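Local coordinates for FHA domain-containing protein DDL (Arabidopsis thaliana, PDB 3VPY) that probably recognises phosphothreonine on partner proteins, Dicer-like 1 among them, through a forkhead-associated domain, at residues 40-45 with 63-68; 86-91 with 104-109. All coordinates share one frame; numbering follows the deposited sequence.

Contact 1 of 2, residues 40-45 with 63-68; sequences YLFGRE and AVIQYR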
loop_
_atom_site.group_PDB
_atom_site.type_symbol
_atom_site.label_atom_id
_atom_site.label_comp_id
_atom_site.label_asym_id
_atom_site.label_seq_id
_atom_site.Cartn_x
_atom_site.Cartn_y
_atom_site.Cartn_z
ATOM N N TYR A 40 3.631 5.604 -3.726
ATOM C CA TYR A 40 3.920 6.293 -2.471
ATOM C C TYR A 40 5.226 5.806 -1.853
ATOM O O TYR A 40 5.364 4.629 -1.518
ATOM C CB TYR A 40 2.779 6.107 -1.462
ATOM C CG TYR A 40 1.519 6.870 -1.823
ATOM C CD1 TYR A 40 1.288 8.146 -1.325
ATOM C CD2 TYR A 40 0.565 6.312 -2.675
ATOM C CE1 TYR A 40 0.119 8.860 -1.673
ATOM C CE2 TYR A 40 -0.586 7.010 -3.020
ATOM C CZ TYR A 40 -0.810 8.288 -2.507
ATOM O OH TYR A 40 -1.956 9.000 -2.826
ATOM N N LEU A 41 6.177 6.726 -1.702
ATOM C CA LEU A 41 7.456 6.427 -1.063
ATOM C C LEU A 41 7.389 6.654 0.437
ATOM O O LEU A 41 7.005 7.728 0.885
ATOM C CB LEU A 41 8.560 7.303 -1.667
ATOM C CG LEU A 41 9.937 7.195 -1.018
ATOM C CD1 LEU A 41 10.502 5.769 -1.128
ATOM C CD2 LEU A 41 10.887 8.203 -1.643
ATOM N N PHE A 42 7.777 5.633 1.198
ATOM C CA PHE A 42 7.897 5.720 2.658
ATOM C C PHE A 42 9.367 5.785 3.024
ATOM O O PHE A 42 10.172 4.972 2.559
ATOM C CB PHE A 42 7.313 4.471 3.304
ATOM C CG PHE A 42 5.832 4.316 3.074
ATOM C CD1 PHE A 42 4.930 4.651 4.089
ATOM C CD2 PHE A 42 5.341 3.867 1.847
ATOM C CE1 PHE A 42 3.544 4.515 3.884
ATOM C CE2 PHE A 42 3.950 3.750 1.606
ATOM C CZ PHE A 42 3.051 4.069 2.631
ATOM N N GLY A 43 9.722 6.727 3.884
ATOM C CA GLY A 43 11.106 6.805 4.309
ATOM C C GLY A 43 11.371 7.905 5.293
ATOM O O GLY A 43 10.519 8.771 5.526
ATOM N N ARG A 44 12.556 7.840 5.890
ATOM C CA ARG A 44 12.948 8.821 6.912
ATOM C C ARG A 44 13.333 10.177 6.316
ATOM O O ARG A 44 13.287 11.207 7.010
ATOM C CB ARG A 44 14.078 8.243 7.766
ATOM C CG ARG A 44 14.034 8.646 9.251
ATOM C CD ARG A 44 15.262 8.125 10.005
ATOM N NE ARG A 44 16.460 8.880 9.588
ATOM C CZ ARG A 44 17.402 8.428 8.762
ATOM N NH1 ARG A 44 17.373 7.183 8.286
ATOM N NH2 ARG A 44 18.398 9.229 8.419
ATOM N N GLU A 45 13.699 10.192 5.034
ATOM C CA GLU A 45 14.140 11.440 4.386
ATOM C C GLU A 45 12.946 12.298 3.947
ATOM O O GLU A 45 12.326 12.042 2.929
ATOM C CB GLU A 45 15.070 11.130 3.211
ATOM C CG GLU A 45 15.623 12.371 2.523
ATOM C CD GLU A 45 16.723 12.051 1.530
ATOM O OE1 GLU A 45 17.132 10.872 1.435
ATOM O OE2 GLU A 45 17.173 12.983 0.825
ATOM N N ALA A 63 10.542 1.911 1.727
ATOM C CA ALA A 63 9.629 1.027 0.984
ATOM C C ALA A 63 8.766 1.890 0.084
ATOM O O ALA A 63 8.582 3.087 0.349
ATOM C CB ALA A 63 8.753 0.254 1.932
ATOM N N VAL A 64 8.230 1.287 -0.976
ATOM C CA VAL A 64 7.219 1.961 -1.790
ATOM C C VAL A 64 5.922 1.128 -1.815
ATOM O O VAL A 64 5.964 -0.100 -1.741
ATOM C CB VAL A 64 7.753 2.258 -3.234
ATOM C CG1 VAL A 64 8.053 0.969 -4.034
ATOM C CG2 VAL A 64 6.799 3.135 -3.995
ATOM N N ILE A 65 4.784 1.800 -1.855
ATOM C CA ILE A 65 3.546 1.135 -2.281
ATOM C C ILE A 65 3.288 1.596 -3.707
ATOM O O ILE A 65 3.137 2.804 -3.967
ATOM C CB ILE A 65 2.348 1.412 -1.343
ATOM C CG1 ILE A 65 2.585 0.683 -0.014
ATOM C CG2 ILE A 65 1.035 0.925 -1.999
ATOM C CD1 ILE A 65 1.564 0.940 1.102
ATOM N N GLN A 66 3.305 0.617 -4.619
ATOM C CA GLN A 66 3.237 0.850 -6.046
ATOM C C GLN A 66 1.930 0.286 -6.553
ATOM O O GLN A 66 1.662 -0.905 -6.334
ATOM C CB GLN A 66 4.388 0.113 -6.738
ATOM C CG GLN A 66 4.321 0.208 -8.256
ATOM C CD GLN A 66 4.640 1.604 -8.748
ATOM O OE1 GLN A 66 5.735 2.122 -8.492
ATOM N NE2 GLN A 66 3.692 2.229 -9.443
ATOM N N TYR A 67 1.112 1.131 -7.179
ATOM C CA TYR A 67 -0.092 0.670 -7.877
ATOM C C TYR A 67 0.274 0.154 -9.253
ATOM O O TYR A 67 1.059 0.778 -9.943
ATOM C CB TYR A 67 -1.172 1.782 -7.927
ATOM C CG TYR A 67 -1.759 1.991 -6.562
ATOM C CD1 TYR A 67 -2.732 1.129 -6.074
ATOM C CD2 TYR A 67 -1.293 3.002 -5.724
ATOM C CE1 TYR A 67 -3.233 1.255 -4.788
ATOM C CE2 TYR A 67 -1.802 3.147 -4.429
ATOM C CZ TYR A 67 -2.779 2.277 -3.978
ATOM O OH TYR A 67 -3.265 2.404 -2.692
ATOM N N ARG A 68 -0.264 -1.018 -9.600
ATOM C CA ARG A 68 0.005 -1.722 -10.855
ATOM C C ARG A 68 -1.288 -2.211 -11.504
ATOM O O ARG A 68 -2.153 -2.811 -10.834
ATOM C CB ARG A 68 0.930 -2.925 -10.590
ATOM C CG ARG A 68 2.324 -2.546 -10.073
ATOM C CD ARG A 68 3.046 -3.781 -9.539
ATOM N NE ARG A 68 3.345 -4.714 -10.630
ATOM C CZ ARG A 68 3.466 -6.036 -10.499
ATOM N NH1 ARG A 68 3.291 -6.621 -9.323
ATOM N NH2 ARG A 68 3.718 -6.790 -11.562
#
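Tyr40 and Ile65 bond to each other twice through their backbones, and so do Phe42 and Ala63, pairing strands 39-43 and 63-73 as antiparallel neighbours in one sheet of the FHA beta sandwich. The bond from Tyr40 N to Ile65 O is 2.9 Å long and nearly straight, in the carbonyl plane. At the other pair Phe42 N reaches Ala63 O at 2.8 Å, nearly along the C=O axis, while the return bond from Ala63 N to Phe42 O is longer at 3.2 Å. Leu41 and Val64 form the non-hydrogen-bonded pair between them, with their side chains on the other face of the sheet from Phe42 and Ile65. The edge of strand 39-43 away from 63-73 is taken by strand 51-52, and Asp50 just before it accepts a bond from the Leu41 N-H through OD2.

Phe42 and Ile65 carry the apolar packing. Ile65 has CG1 anti to its carbonyl carbon (chi1 -70°), which sets CG1 against Phe42 CE2; Ile65 CD1 also reaches this atom, at 3.7 Å. The same ring lies edge-on to Ala63 O and meets Phe119 of the second sheet, which places this face in the sandwich core. Farther along, Tyr40 and Tyr67 approach more loosely, CE2 to CE2 at 4.3 Å, each carbon near the plane of the other ring; the Tyr40 hydroxyl is bonded to Arg36 N. On the face of Leu41 and Val64, Val64 CG2 sits 3.2 Å from Tyr40 O.

Contact 2 of 2, residues 86-91 with 104-109; sequences YIMDLG and EPQRYY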
loop_
_atom_site.group_PDB
_atom_site.type_symbol
_atom_site.label_atom_id
_atom_site.label_comp_id
_atom_site.label_asym_id
_atom_site.label_seq_id
_atom_site.Cartn_x
_atom_site.Cartn_y
_atom_site.Cartn_z
ATOM N N TYR A 86 0.750 -2.806 -4.435
ATOM C CA TYR A 86 1.859 -3.735 -4.118
ATOM C C TYR A 86 2.897 -3.012 -3.287
ATOM O O TYR A 86 3.198 -1.852 -3.563
ATOM C CB TYR A 86 2.544 -4.226 -5.410
ATOM C CG TYR A 86 1.604 -5.058 -6.211
ATOM C CD1 TYR A 86 1.713 -6.453 -6.237
ATOM C CD2 TYR A 86 0.576 -4.451 -6.949
ATOM C CE1 TYR A 86 0.783 -7.223 -6.973
ATOM C CE2 TYR A 86 -0.336 -5.193 -7.671
ATOM C CZ TYR A 86 -0.236 -6.575 -7.677
ATOM O OH TYR A 86 -1.159 -7.274 -8.398
ATOM N N ILE A 87 3.444 -3.667 -2.278
ATOM C CA ILE A 87 4.516 -3.023 -1.504
ATOM C C ILE A 87 5.861 -3.597 -1.951
ATOM O O ILE A 87 5.937 -4.769 -2.328
ATOM C CB ILE A 87 4.297 -3.177 0.030
ATOM C CG1 ILE A 87 5.257 -2.293 0.830
ATOM C CG2 ILE A 87 4.419 -4.655 0.464
ATOM C CD1 ILE A 87 4.820 -2.093 2.254
HETATM N N MSE A 88 6.912 -2.776 -1.905
HETATM C CA MSE A 88 8.256 -3.258 -2.188
HETATM C C MSE A 88 9.222 -2.608 -1.203
HETATM O O MSE A 88 9.256 -1.375 -1.077
HETATM C CB MSE A 88 8.674 -2.943 -3.636
HETATM C CG MSE A 88 10.063 -3.431 -3.927
HETATM SE SE MSE A 88 10.628 -3.173 -5.785
HETATM C CE MSE A 88 9.789 -4.659 -6.665
ATOM N N ASP A 89 9.972 -3.443 -0.490
ATOM C CA ASP A 89 11.013 -2.942 0.391
ATOM C C ASP A 89 12.260 -2.626 -0.436
ATOM O O ASP A 89 12.643 -3.389 -1.329
ATOM C CB ASP A 89 11.331 -3.938 1.487
ATOM C CG ASP A 89 12.473 -3.484 2.351
ATOM O OD1 ASP A 89 12.205 -2.866 3.398
ATOM O OD2 ASP A 89 13.634 -3.701 1.982
ATOM N N LEU A 90 12.917 -1.515 -0.113
ATOM C CA LEU A 90 14.011 -1.040 -0.956
ATOM C C LEU A 90 15.370 -1.447 -0.407
ATOM O O LEU A 90 16.361 -0.711 -0.564
ATOM C CB LEU A 90 13.929 0.486 -1.162
ATOM C CG LEU A 90 12.583 0.975 -1.716
ATOM C CD1 LEU A 90 12.500 2.491 -1.746
ATOM C CD2 LEU A 90 12.375 0.443 -3.117
ATOM N N GLY A 91 15.423 -2.620 0.214
ATOM C CA GLY A 91 16.657 -3.107 0.838
ATOM C C GLY A 91 17.021 -2.440 2.152
ATOM O O GLY A 91 18.207 -2.157 2.427
ATOM N N GLU A 104 10.891 -10.132 1.390
ATOM C CA GLU A 104 12.112 -10.100 0.594
ATOM C C GLU A 104 12.263 -8.742 -0.077
ATOM O O GLU A 104 11.312 -8.248 -0.679
ATOM C CB GLU A 104 12.070 -11.213 -0.461
ATOM C CG GLU A 104 12.528 -12.517 0.086
ATOM C CD GLU A 104 14.034 -12.495 0.360
ATOM O OE1 GLU A 104 14.822 -12.161 -0.557
ATOM O OE2 GLU A 104 14.426 -12.798 1.495
ATOM N N PRO A 105 13.433 -8.097 0.076
ATOM C CA PRO A 105 13.607 -6.808 -0.596
ATOM C C PRO A 105 13.537 -6.902 -2.128
ATOM O O PRO A 105 13.863 -7.957 -2.724
ATOM C CB PRO A 105 15.009 -6.357 -0.138
ATOM C CG PRO A 105 15.692 -7.613 0.302
ATOM C CD PRO A 105 14.619 -8.483 0.869
ATOM N N GLN A 106 13.112 -5.803 -2.751
ATOM C CA GLN A 106 13.124 -5.644 -4.219
ATOM C C GLN A 106 12.195 -6.603 -4.948
ATOM O O GLN A 106 12.441 -6.977 -6.103
ATOM C CB GLN A 106 14.554 -5.716 -4.792
ATOM C CG GLN A 106 15.555 -4.785 -4.080
ATOM C CD GLN A 106 15.393 -3.310 -4.418
ATOM O OE1 GLN A 106 14.693 -2.932 -5.362
ATOM N NE2 GLN A 106 16.065 -2.462 -3.643
ATOM N N ARG A 107 11.097 -6.951 -4.274
ATOM C CA ARG A 107 10.085 -7.828 -4.839
ATOM C C ARG A 107 8.707 -7.250 -4.514
ATOM O O ARG A 107 8.474 -6.815 -3.399
ATOM C CB ARG A 107 10.262 -9.233 -4.260
ATOM C CG ARG A 107 9.185 -10.231 -4.674
ATOM C CD ARG A 107 9.437 -11.586 -4.030
ATOM N NE ARG A 107 10.728 -12.174 -4.404
ATOM C CZ ARG A 107 11.262 -13.250 -3.818
ATOM N NH1 ARG A 107 10.615 -13.870 -2.830
ATOM N NH2 ARG A 107 12.444 -13.717 -4.220
ATOM N N TYR A 108 7.795 -7.227 -5.490
ATOM C CA TYR A 108 6.451 -6.700 -5.214
ATOM C C TYR A 108 5.618 -7.740 -4.486
ATOM O O TYR A 108 5.546 -8.914 -4.929
ATOM C CB TYR A 108 5.710 -6.362 -6.511
ATOM C CG TYR A 108 6.207 -5.124 -7.217
ATOM C CD1 TYR A 108 6.202 -3.880 -6.579
ATOM C CD2 TYR A 108 6.657 -5.195 -8.541
ATOM C CE1 TYR A 108 6.664 -2.735 -7.216
ATOM C CE2 TYR A 108 7.131 -4.041 -9.189
ATOM C CZ TYR A 108 7.136 -2.833 -8.526
ATOM O OH TYR A 108 7.595 -1.709 -9.164
ATOM N N TYR A 109 4.952 -7.306 -3.411
ATOM C CA TYR A 109 3.987 -8.129 -2.672
ATOM C C TYR A 109 2.610 -7.486 -2.712
ATOM O O TYR A 109 2.450 -6.330 -2.309
ATOM C CB TYR A 109 4.412 -8.271 -1.196
ATOM C CG TYR A 109 5.596 -9.151 -0.978
ATOM C CD1 TYR A 109 5.437 -10.463 -0.558
ATOM C CD2 TYR A 109 6.903 -8.674 -1.182
ATOM C CE1 TYR A 109 6.538 -11.281 -0.345
ATOM C CE2 TYR A 109 8.003 -9.488 -0.970
ATOM C CZ TYR A 109 7.818 -10.782 -0.549
ATOM O OH TYR A 109 8.907 -11.609 -0.330
HETATM O O HOH W 1 9.986 -6.161 -1.324
#
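The end of strand 79-89 in this FHA domain is flanked by the loop running from strand 101-102 into strand 109-110, and Ile87 pairs with Tyr109 where that loop enters the sheet. This antiparallel hydrogen-bonded pair has Ile87 N to Tyr109 O at 2.8 Å and Tyr109 N to Ile87 O at 2.9 Å. Beyond it the loop draws away from the strand, and a water bridges the two: it accepts from Asp89 N and donates to both Glu104 O and Arg107 O. Direct contact resumes where Gln106 N bonds to Asp89 O at 2.8 Å.

The selenomethionine Met88 and Tyr108 make the main side-chain contact. The Met88 chain is extended through chi2 and bends at chi3 (-80°), which brings CE over the ring centre, a CH-pi contact at 3.4 Å from CE to the Tyr108 centroid. SE stands obliquely to the same ring, completing a Met-aromatic contact. Tyr86 CB also packs against Tyr108, 3.9 Å from CD1. An alanine in place of Tyr108 would probably take away the ring under the Met88 methyl, opening a gap beside it and beside Tyr86 CB and leaving the methyl held mainly by the backbone of the loop.

Asp89 OD2 and Pro105 CB lie 3.7 Å apart, their side chains side by side, while Asp89 OD1 is bonded to Ser92 and Thr96. With backbone groups of both segments meeting at one water and a methyl centred on an aromatic face, the loop is held to the strand by both polar and apolar means, although only one residue pair has strand geometry.

Contacts 1 and 2 belong to the same sheet and are joined by strands 63-73 and 79-89, which pair between them: Val64 O lies 2.8 Å from Met88 N and Gln66 N 2.7 Å from Tyr86 O, both probably hydrogen bonds. The touching residues of contact 1 are all buried; contact 2 is only partly so, its loop side largely exposed. Place and chemistry go together: in contact 1 regular strand pairing is backed by aliphatic and aromatic packing, whereas contact 2 relies on a single strand pair, one further backbone bond, a water and a methyl-aromatic contact. Ile65 and Ile87 touch and share the face turned to the second sheet, while Val64 touches Met88 across the opposite face.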